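PDB 2HK0: D-psicose 3-epimerase from Agrobacterium tumefaciens, which catalyses the C3 epimerisation that interconverts D-fructose and D-psicose, a reaction in which a metal plays a pivotal part. Local coordinates for residues 28-33 with 291-296; 127-132 with 177-182; 169-174 with 200-205. All blocks are in the same frame, centred on the assembly; numbering follows the deposited sequence.

Contact 1 (28-33 with 291-296); sequences SYWEHE and KMDEDA
Tyr29 and Trp30, in the loop that follows the first barrel strand, meet the last helix of the chain through Met292, Asp293 and Ala296. Met292, present as selenomethionine, touches both rings. Its CB starts beside the indole, 3.9 Å from Trp30 NE1. The chain then bends at both chi2 and chi3, which carries SE past the phenol, 3.9 Å from Tyr29 OH, in an oblique Met-aromatic contact. At the tip, CE turns back over one face of the tyrosine and forms a CH-pi contact, 3.7 Å from the centroid of the Tyr29 ring and 14° off its normal. Ala296 CB fills in beside both aromatic residues, approaching Tyr29 CE2 and Trp30 CZ2.

The polar ends of both rings also bond to the helix. Tyr29 OH donates to Met292 O at 2.8 Å, so this carbonyl serves both the phenol and its usual helical partner, Ala296 N. A water donates to Tyr29 OH and also to Asp295 OD2, whose carboxylate forms salt bridges with Lys291 and Lys240. Trp30 NE1 points to Asp293 OD1 at 2.8 Å, but the bond is weak because its N-H...O angle is only 128°. The stronger partner of Asp293 is Lys44, which also makes a cation-pi contact with Trp30. The loop at the end of strand 22-26 is therefore fastened to helix 289-307 by an apolar contact over the tyrosine face, with polar bonds at its rim; the bond from Tyr29 OH to a main-chain carbonyl fixes where the phenol ends.

Contact 2 (127-132 with 177-182); sequences ALHSYW and NHVLNT
His129 and Ser130 end a type I beta turn, closed by Ser130 N to Ala127 O at 2.9 Å, and face Asn177, which begins an Asx turn; the two CA atoms nearest across the contact, those of Ser130 and Asn177, are 7.9 Å apart. Both segments are loops that follow neighbouring strands of the TIM barrel, 123-126 and 166-170.

The imidazole of His129 lies between two saturated carbons. Leu180 CD1 sits over one face, 3.7 Å from the centroid of the His129 ring, in a CH-pi contact, while Ser130 CB covers the opposite face. A chi1 of 62° places His129 CG between the backbone N and the carbonyl carbon, and from there the NE2 edge of the ring meets the Asn177 amide, whose plane is turned 64° from the ring. His129 NE2 donates a weak, fairly straight bond to Asn177 OD1, 3.4 Å away.

That oxygen is held more firmly by its own loop: Val179 N reaches Asn177 OD1 at 2.8 Å and Leu180 N at 3.0 Å. These bonds fix the rotation of the amide, so the oxygen stays at the histidine edge and ND2 is turned to the other loop. Asn181 ND2 donates to both Asn177 O and Leu172 O. The other end of the amide, Asn177 ND2, donates at 3.0 Å to a water that in turn donates to Tyr131 O.

Contact 3 (169-174 with 200-205); sequences IEVLNR and VMLDTF
With CG anti to the backbone N in Glu170 (chi1 -173°), Met201 (chi1 174°) and Asp203 (chi1 -179°), three side chains that leave the same face of two parallel strands extend from it and come together. The selenomethionine Met201 is extended beyond CG and crosses the equally extended Glu170 at a slant. Its SE lies 3.8 Å from Glu170 CB, and its CE ends beside the carboxylate, 3.6 Å from Glu170 OE2. The same oxygen lies 3.1 Å from Asp203 OD2. Both are acceptors, so no hydrogen bond joins them; the two carboxylates are nearly coplanar. Glu264 also comes close to Asp203, and His229 touches both acids. Such a cluster is consistent with the site for the metal on which the reaction depends, as in related sugar isomerases and epimerases.

The strands beneath are paired in parallel, with Met201 N donating to Ile169 O at 2.8 Å and Val171 N to Met201 O at 3.0 Å. Glu170 CA adds a CH...O contact to Met201 O. Further along, the two chains diverge, and a water bridges Val171 O to Asp203 N. Val171 CG2 lies 3.8 Å from Leu202 CD2, the two side chains pointing the same way. Asp203 also N-caps the helix that follows, its OD1 accepting from Phe205 N at 2.9 Å.

The pair forms the two strands of a beta-alpha-beta crossover through helix 183-193, which packs on Ile169, Val200 and Leu202. Strand 166-170 bonds on its other side to strand 123-126, and strand 198-203 to strand 225-230. Beyond the C-terminal ends of the strands, Phe175 of a neighbouring subunit packs on Asn173 and Phe205.

Overall arrangement
From the N terminus, the chain leaves strand 22-26 into 28-33, whose partner 291-296 comes only after the remaining barrel strands; contact 1 thus ties the beginning of the barrel to its final helix and encloses the other two contacts in sequence. Contact 2 closes the span from 127-132 to 177-182, through helix 142-162 and strand 166-170. Contact 3 closes the shorter span from 169-174 to 200-205, through helix 183-193; the two spans overlap and cross. These contacts touch through Val171 and Leu172 on one side and Leu180 to Thr182 on the other, and both reach a second subunit. Contact 1 lies about 27 Å from contact 2, centre to centre, on the opposite side of the chain's centre.

Contact 1 (28-33 with 291-296)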
loop_
_atom_site.group_PDB
_atom_site.type_symbol
_atom_site.label_atom_id
_atom_site.label_comp_id
_atom_site.label_asym_id
_atom_site.label_seq_id
_atom_site.Cartn_x
_atom_site.Cartn_y
_atom_site.Cartn_z
ATOM N N SER A 28 -8.942 -27.406 -9.060
ATOM C CA SER A 28 -10.233 -27.311 -8.360
ATOM C C SER A 28 -10.918 -25.938 -8.495
ATOM O O SER A 28 -12.069 -25.746 -8.080
ATOM C CB SER A 28 -10.068 -27.645 -6.882
ATOM O OG SER A 28 -9.877 -29.034 -6.713
ATOM N N TYR A 29 -10.190 -24.983 -9.050
ATOM C CA TYR A 29 -10.720 -23.646 -9.313
ATOM C C TYR A 29 -12.000 -23.778 -10.163
ATOM O O TYR A 29 -12.950 -23.025 -10.002
ATOM C CB TYR A 29 -9.669 -22.873 -10.107
ATOM C CG TYR A 29 -10.133 -21.618 -10.811
ATOM C CD1 TYR A 29 -10.523 -20.488 -10.091
ATOM C CD2 TYR A 29 -10.055 -21.518 -12.195
ATOM C CE1 TYR A 29 -10.804 -19.281 -10.736
ATOM C CE2 TYR A 29 -10.337 -20.331 -12.851
ATOM C CZ TYR A 29 -10.704 -19.210 -12.122
ATOM O OH TYR A 29 -10.934 -18.014 -12.786
ATOM N N TRP A 30 -12.004 -24.752 -11.063
ATOM C CA TRP A 30 -13.132 -24.990 -11.971
ATOM C C TRP A 30 -14.195 -25.969 -11.446
ATOM O O TRP A 30 -15.186 -26.224 -12.135
ATOM C CB TRP A 30 -12.602 -25.512 -13.317
ATOM C CG TRP A 30 -11.924 -24.474 -14.190
ATOM C CD1 TRP A 30 -12.538 -23.546 -14.983
ATOM C CD2 TRP A 30 -10.513 -24.266 -14.352
ATOM N NE1 TRP A 30 -11.603 -22.773 -15.626
ATOM C CE2 TRP A 30 -10.351 -23.193 -15.254
ATOM C CE3 TRP A 30 -9.369 -24.880 -13.816
ATOM C CZ2 TRP A 30 -9.087 -22.716 -15.635
ATOM C CZ3 TRP A 30 -8.116 -24.409 -14.193
ATOM C CH2 TRP A 30 -7.987 -23.335 -15.094
ATOM N N GLU A 31 -14.019 -26.506 -10.241
ATOM C CA GLU A 31 -14.990 -27.470 -9.720
ATOM C C GLU A 31 -15.693 -27.060 -8.432
ATOM O O GLU A 31 -15.375 -26.022 -7.840
ATOM C CB GLU A 31 -14.308 -28.821 -9.504
ATOM C CG GLU A 31 -13.758 -29.458 -10.772
ATOM C CD GLU A 31 -14.863 -29.888 -11.740
ATOM O OE1 GLU A 31 -15.962 -30.249 -11.267
ATOM O OE2 GLU A 31 -14.625 -29.878 -12.967
ATOM N N HIS A 32 -16.648 -27.891 -8.002
ATOM C CA HIS A 32 -17.414 -27.649 -6.779
ATOM C C HIS A 32 -17.218 -28.800 -5.808
ATOM O O HIS A 32 -17.569 -28.705 -4.639
ATOM C CB HIS A 32 -18.907 -27.540 -7.088
ATOM C CG HIS A 32 -19.241 -26.479 -8.083
ATOM N ND1 HIS A 32 -18.907 -25.155 -7.897
ATOM C CD2 HIS A 32 -19.868 -26.546 -9.281
ATOM C CE1 HIS A 32 -19.312 -24.452 -8.941
ATOM N NE2 HIS A 32 -19.898 -25.272 -9.795
ATOM N N GLU A 33 -16.669 -29.899 -6.313
ATOM C CA GLU A 33 -16.437 -31.092 -5.515
ATOM C C GLU A 33 -14.958 -31.506 -5.597
ATOM O O GLU A 33 -14.341 -31.415 -6.668
ATOM C CB GLU A 33 -17.314 -32.222 -6.057
ATOM C CG GLU A 33 -18.158 -32.931 -5.026
ATOM C CD GLU A 33 -19.175 -32.020 -4.381
ATOM O OE1 GLU A 33 -19.961 -31.372 -5.108
ATOM O OE2 GLU A 33 -19.192 -31.958 -3.140
ATOM N N LYS A 291 -15.478 -17.238 -18.940
ATOM C CA LYS A 291 -15.020 -16.094 -18.164
ATOM C C LYS A 291 -14.016 -16.596 -17.103
ATOM O O LYS A 291 -13.020 -15.935 -16.822
ATOM C CB LYS A 291 -16.203 -15.369 -17.511
ATOM C CG LYS A 291 -15.831 -14.110 -16.704
ATOM C CD LYS A 291 -14.949 -13.177 -17.500
ATOM C CE LYS A 291 -14.943 -11.767 -16.916
ATOM N NZ LYS A 291 -14.675 -11.774 -15.459
HETATM N N MSE A 292 -14.266 -17.772 -16.537
HETATM C CA MSE A 292 -13.347 -18.342 -15.540
HETATM C C MSE A 292 -11.953 -18.528 -16.160
HETATM O O MSE A 292 -10.932 -18.242 -15.529
HETATM C CB MSE A 292 -13.885 -19.677 -15.042
HETATM C CG MSE A 292 -15.157 -19.559 -14.193
HETATM SE SE MSE A 292 -14.762 -18.836 -12.400
HETATM C CE MSE A 292 -14.092 -20.522 -11.642
ATOM N N ASP A 293 -11.923 -19.003 -17.404
ATOM C CA ASP A 293 -10.674 -19.215 -18.145
ATOM C C ASP A 293 -9.961 -17.898 -18.401
ATOM O O ASP A 293 -8.732 -17.801 -18.296
ATOM C CB ASP A 293 -10.954 -19.875 -19.503
ATOM C CG ASP A 293 -11.358 -21.330 -19.381
ATOM O OD1 ASP A 293 -11.329 -21.900 -18.262
ATOM O OD2 ASP A 293 -11.708 -21.913 -20.427
ATOM N N GLU A 294 -10.745 -16.891 -18.772
ATOM C CA GLU A 294 -10.226 -15.562 -19.066
ATOM C C GLU A 294 -9.574 -14.953 -17.813
ATOM O O GLU A 294 -8.479 -14.400 -17.883
ATOM C CB GLU A 294 -11.366 -14.674 -19.576
ATOM C CG GLU A 294 -10.961 -13.299 -20.084
ATOM C CD GLU A 294 -12.179 -12.399 -20.290
ATOM O OE1 GLU A 294 -13.179 -12.872 -20.892
ATOM O OE2 GLU A 294 -12.143 -11.228 -19.846
ATOM N N ASP A 295 -10.250 -15.042 -16.673
ATOM C CA ASP A 295 -9.675 -14.524 -15.427
ATOM C C ASP A 295 -8.362 -15.275 -15.136
ATOM O O ASP A 295 -7.356 -14.668 -14.783
ATOM C CB ASP A 295 -10.637 -14.723 -14.253
ATOM C CG ASP A 295 -11.762 -13.708 -14.233
ATOM O OD1 ASP A 295 -11.636 -12.651 -14.878
ATOM O OD2 ASP A 295 -12.771 -13.955 -13.547
ATOM N N ALA A 296 -8.381 -16.597 -15.288
ATOM C CA ALA A 296 -7.184 -17.409 -15.045
ATOM C C ALA A 296 -6.055 -16.966 -15.978
ATOM O O ALA A 296 -4.922 -16.735 -15.550
ATOM C CB ALA A 296 -7.494 -18.893 -15.260
HETATM O O HOH W 1 -12.286 -15.785 -11.361
#

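Contact 2 (127-132 with 177-182)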
loop_
_atom_site.group_PDB
_atom_site.type_symbol
_atom_site.label_atom_id
_atom_site.label_comp_id
_atom_site.label_asym_id
_atom_site.label_seq_id
_atom_site.Cartn_x
_atom_site.Cartn_y
_atom_site.Cartn_z
ATOM N N ALA A 127 -0.400 -29.053 4.509
ATOM C CA ALA A 127 -0.196 -29.141 5.953
ATOM C C ALA A 127 0.247 -30.562 6.306
ATOM O O ALA A 127 -0.418 -31.253 7.082
ATOM C CB ALA A 127 -1.497 -28.780 6.662
ATOM N N LEU A 128 1.383 -30.979 5.735
ATOM C CA LEU A 128 1.914 -32.329 5.914
ATOM C C LEU A 128 2.176 -32.706 7.357
ATOM O O LEU A 128 2.159 -33.890 7.714
ATOM C CB LEU A 128 3.206 -32.508 5.108
ATOM C CG LEU A 128 3.256 -31.974 3.672
ATOM C CD1 LEU A 128 4.420 -32.633 2.911
ATOM C CD2 LEU A 128 1.943 -32.258 2.966
ATOM N N HIS A 129 2.414 -31.695 8.179
ATOM C CA HIS A 129 2.701 -31.868 9.596
ATOM C C HIS A 129 1.446 -32.001 10.440
ATOM O O HIS A 129 1.525 -32.190 11.652
ATOM C CB HIS A 129 3.431 -30.633 10.096
ATOM C CG HIS A 129 2.615 -29.382 9.970
ATOM N ND1 HIS A 129 2.199 -28.888 8.750
ATOM C CD2 HIS A 129 2.102 -28.548 10.909
ATOM C CE1 HIS A 129 1.465 -27.806 8.945
ATOM N NE2 HIS A 129 1.392 -27.578 10.245
ATOM N N SER A 130 0.288 -31.890 9.807
ATOM C CA SER A 130 -0.951 -31.886 10.558
ATOM C C SER A 130 -2.049 -32.585 9.768
ATOM O O SER A 130 -1.810 -33.586 9.099
ATOM C CB SER A 130 -1.312 -30.417 10.820
ATOM O OG SER A 130 -2.495 -30.248 11.567
ATOM N N TYR A 131 -3.260 -32.056 9.866
ATOM C CA TYR A 131 -4.385 -32.600 9.135
ATOM C C TYR A 131 -5.489 -31.559 9.100
ATOM O O TYR A 131 -5.364 -30.474 9.676
ATOM C CB TYR A 131 -4.914 -33.867 9.802
ATOM C CG TYR A 131 -5.575 -33.625 11.140
ATOM C CD1 TYR A 131 -4.816 -33.480 12.296
ATOM C CD2 TYR A 131 -6.966 -33.548 11.246
ATOM C CE1 TYR A 131 -5.427 -33.271 13.538
ATOM C CE2 TYR A 131 -7.587 -33.336 12.478
ATOM C CZ TYR A 131 -6.814 -33.202 13.619
ATOM O OH TYR A 131 -7.427 -33.016 14.838
ATOM N N TRP A 132 -6.559 -31.905 8.397
ATOM C CA TRP A 132 -7.735 -31.064 8.272
ATOM C C TRP A 132 -8.941 -31.994 8.445
ATOM O O TRP A 132 -8.909 -33.140 7.998
ATOM C CB TRP A 132 -7.788 -30.428 6.892
ATOM C CG TRP A 132 -9.076 -29.757 6.668
ATOM C CD1 TRP A 132 -9.411 -28.486 7.023
ATOM C CD2 TRP A 132 -10.247 -30.341 6.095
ATOM N NE1 TRP A 132 -10.725 -28.239 6.708
ATOM C CE2 TRP A 132 -11.263 -29.362 6.136
ATOM C CE3 TRP A 132 -10.538 -31.600 5.551
ATOM C CZ2 TRP A 132 -12.554 -29.599 5.650
ATOM C CZ3 TRP A 132 -11.824 -31.839 5.065
ATOM C CH2 TRP A 132 -12.816 -30.839 5.119
ATOM N N ASN A 177 -4.862 -23.938 11.294
ATOM C CA ASN A 177 -3.794 -24.690 11.950
ATOM C C ASN A 177 -3.363 -23.902 13.173
ATOM O O ASN A 177 -3.471 -22.669 13.204
ATOM C CB ASN A 177 -2.599 -24.939 11.019
ATOM C CG ASN A 177 -1.607 -25.953 11.599
ATOM O OD1 ASN A 177 -0.594 -25.585 12.176
ATOM N ND2 ASN A 177 -1.917 -27.244 11.452
ATOM N N HIS A 178 -2.887 -24.619 14.185
ATOM C CA HIS A 178 -2.488 -23.983 15.427
ATOM C C HIS A 178 -1.022 -24.155 15.730
ATOM O O HIS A 178 -0.570 -23.725 16.788
ATOM C CB HIS A 178 -3.271 -24.595 16.574
ATOM C CG HIS A 178 -3.112 -26.078 16.660
ATOM N ND1 HIS A 178 -3.688 -26.935 15.747
ATOM C CD2 HIS A 178 -2.412 -26.856 17.518
ATOM C CE1 HIS A 178 -3.351 -28.179 16.040
ATOM N NE2 HIS A 178 -2.578 -28.159 17.113
ATOM N N VAL A 179 -0.287 -24.785 14.815
ATOM C CA VAL A 179 1.137 -25.035 15.033
ATOM C C VAL A 179 2.088 -24.114 14.253
ATOM O O VAL A 179 2.986 -23.518 14.836
ATOM C CB VAL A 179 1.459 -26.516 14.713
ATOM C CG1 VAL A 179 2.950 -26.801 14.916
ATOM C CG2 VAL A 179 0.604 -27.415 15.614
ATOM N N LEU A 180 1.891 -24.011 12.941
ATOM C CA LEU A 180 2.731 -23.146 12.094
ATOM C C LEU A 180 1.816 -22.089 11.436
ATOM O O LEU A 180 1.048 -22.402 10.517
ATOM C CB LEU A 180 3.444 -23.991 11.024
ATOM C CG LEU A 180 4.193 -25.246 11.526
ATOM C CD1 LEU A 180 4.764 -26.040 10.344
ATOM C CD2 LEU A 180 5.334 -24.838 12.459
ATOM N N ASN A 181 1.888 -20.853 11.932
ATOM C CA ASN A 181 1.069 -19.743 11.435
ATOM C C ASN A 181 1.913 -18.653 10.811
ATOM O O ASN A 181 1.402 -17.746 10.145
ATOM C CB ASN A 181 0.298 -19.108 12.587
ATOM C CG ASN A 181 -0.673 -20.063 13.222
ATOM O OD1 ASN A 181 -0.738 -20.170 14.438
ATOM N ND2 ASN A 181 -1.436 -20.769 12.396
ATOM N N THR A 182 3.210 -18.767 11.012
ATOM C CA THR A 182 4.150 -17.770 10.551
ATOM C C THR A 182 5.341 -18.339 9.763
ATOM O O THR A 182 5.775 -19.465 10.021
ATOM C CB THR A 182 4.638 -17.037 11.825
ATOM O OG1 THR A 182 3.960 -15.779 11.950
ATOM C CG2 THR A 182 6.089 -16.915 11.844
HETATM O O HOH W 2 -4.217 -27.767 9.566
#

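Contact 3 (169-174 with 200-205)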
loop_
_atom_site.group_PDB
_atom_site.type_symbol
_atom_site.label_atom_id
_atom_site.label_comp_id
_atom_site.label_asym_id
_atom_site.label_seq_id
_atom_site.Cartn_x
_atom_site.Cartn_y
_atom_site.Cartn_z
ATOM N N ILE A 169 6.175 -27.828 3.652
ATOM C CA ILE A 169 5.310 -27.598 4.809
ATOM C C ILE A 169 4.615 -26.252 4.719
ATOM O O ILE A 169 5.258 -25.204 4.824
ATOM C CB ILE A 169 6.142 -27.639 6.107
ATOM C CG1 ILE A 169 7.047 -28.881 6.086
ATOM C CG2 ILE A 169 5.221 -27.634 7.337
ATOM C CD1 ILE A 169 6.304 -30.204 5.953
ATOM N N GLU A 170 3.295 -26.284 4.557
ATOM C CA GLU A 170 2.538 -25.043 4.401
ATOM C C GLU A 170 2.199 -24.344 5.700
ATOM O O GLU A 170 1.706 -24.964 6.642
ATOM C CB GLU A 170 1.250 -25.303 3.602
ATOM C CG GLU A 170 0.456 -24.039 3.243
ATOM C CD GLU A 170 -0.729 -24.326 2.309
ATOM O OE1 GLU A 170 -1.227 -25.473 2.310
ATOM O OE2 GLU A 170 -1.171 -23.402 1.587
ATOM N N VAL A 171 2.481 -23.043 5.739
ATOM C CA VAL A 171 2.199 -22.202 6.904
ATOM C C VAL A 171 0.762 -21.731 6.689
ATOM O O VAL A 171 0.444 -21.188 5.633
ATOM C CB VAL A 171 3.186 -21.000 6.951
ATOM C CG1 VAL A 171 2.810 -20.030 8.071
ATOM C CG2 VAL A 171 4.612 -21.524 7.177
ATOM N N LEU A 172 -0.103 -21.958 7.674
ATOM C CA LEU A 172 -1.526 -21.593 7.554
ATOM C C LEU A 172 -2.022 -20.567 8.576
ATOM O O LEU A 172 -1.371 -20.325 9.592
ATOM C CB LEU A 172 -2.384 -22.852 7.688
ATOM C CG LEU A 172 -2.160 -23.970 6.677
ATOM C CD1 LEU A 172 -2.906 -25.229 7.146
ATOM C CD2 LEU A 172 -2.654 -23.531 5.312
ATOM N N ASN A 173 -3.189 -19.979 8.316
ATOM C CA ASN A 173 -3.747 -18.991 9.238
ATOM C C ASN A 173 -4.333 -19.671 10.481
ATOM O O ASN A 173 -4.654 -20.855 10.458
ATOM C CB ASN A 173 -4.812 -18.146 8.532
ATOM C CG ASN A 173 -6.094 -18.918 8.269
ATOM O OD1 ASN A 173 -6.849 -19.234 9.200
ATOM N ND2 ASN A 173 -6.343 -19.228 7.004
ATOM N N ARG A 174 -4.473 -18.909 11.558
ATOM C CA ARG A 174 -4.974 -19.420 12.830
ATOM C C ARG A 174 -6.262 -20.256 12.779
ATOM O O ARG A 174 -6.470 -21.125 13.620
ATOM C CB ARG A 174 -5.196 -18.250 13.792
ATOM C CG ARG A 174 -6.322 -17.325 13.359
ATOM C CD ARG A 174 -6.325 -16.060 14.219
ATOM N NE ARG A 174 -5.058 -15.339 14.075
ATOM C CZ ARG A 174 -4.659 -14.381 14.893
ATOM N NH1 ARG A 174 -5.434 -14.020 15.910
ATOM N NH2 ARG A 174 -3.479 -13.806 14.710
ATOM N N VAL A 200 9.880 -25.008 3.382
ATOM C CA VAL A 200 8.780 -24.210 3.889
ATOM C C VAL A 200 7.919 -23.807 2.704
ATOM O O VAL A 200 8.428 -23.601 1.597
ATOM C CB VAL A 200 9.275 -22.922 4.598
ATOM C CG1 VAL A 200 8.088 -22.056 4.996
ATOM C CG2 VAL A 200 10.065 -23.294 5.857
HETATM N N MSE A 201 6.617 -23.690 2.941
HETATM C CA MSE A 201 5.682 -23.286 1.890
HETATM C C MSE A 201 4.807 -22.141 2.389
HETATM O O MSE A 201 4.218 -22.229 3.474
HETATM C CB MSE A 201 4.813 -24.474 1.506
HETATM C CG MSE A 201 3.726 -24.150 0.556
HETATM SE SE MSE A 201 2.713 -25.743 0.142
HETATM C CE MSE A 201 1.173 -24.867 -0.685
ATOM N N LEU A 202 4.728 -21.066 1.609
ATOM C CA LEU A 202 3.921 -19.900 1.987
ATOM C C LEU A 202 2.756 -19.696 1.018
ATOM O O LEU A 202 2.825 -20.077 -0.153
ATOM C CB LEU A 202 4.794 -18.635 2.030
ATOM C CG LEU A 202 5.974 -18.701 3.007
ATOM C CD1 LEU A 202 6.778 -17.390 2.965
ATOM C CD2 LEU A 202 5.443 -18.977 4.419
ATOM N N ASP A 203 1.708 -19.044 1.506
ATOM C CA ASP A 203 0.489 -18.830 0.724
ATOM C C ASP A 203 -0.009 -17.401 1.020
ATOM O O ASP A 203 -0.248 -17.059 2.181
ATOM C CB ASP A 203 -0.511 -19.894 1.180
ATOM C CG ASP A 203 -1.830 -19.831 0.452
ATOM O OD1 ASP A 203 -2.293 -18.712 0.139
ATOM O OD2 ASP A 203 -2.421 -20.909 0.230
ATOM N N THR A 204 -0.163 -16.569 -0.013
ATOM C CA THR A 204 -0.585 -15.194 0.215
ATOM C C THR A 204 -1.868 -15.049 1.010
ATOM O O THR A 204 -1.990 -14.120 1.796
ATOM C CB THR A 204 -0.699 -14.384 -1.092
ATOM O OG1 THR A 204 -1.595 -15.033 -2.004
ATOM C CG2 THR A 204 0.676 -14.239 -1.721
ATOM N N PHE A 205 -2.807 -15.963 0.833
ATOM C CA PHE A 205 -4.059 -15.905 1.579
ATOM C C PHE A 205 -3.808 -16.011 3.094
ATOM O O PHE A 205 -4.417 -15.278 3.894
ATOM C CB PHE A 205 -5.002 -17.035 1.128
ATOM C CG PHE A 205 -6.253 -17.183 1.986
ATOM C CD1 PHE A 205 -7.256 -16.215 1.968
ATOM C CD2 PHE A 205 -6.414 -18.294 2.812
ATOM C CE1 PHE A 205 -8.412 -16.351 2.767
ATOM C CE2 PHE A 205 -7.567 -18.444 3.617
ATOM C CZ PHE A 205 -8.563 -17.466 3.589
HETATM O O HOH W 3 1.727 -18.839 4.475
#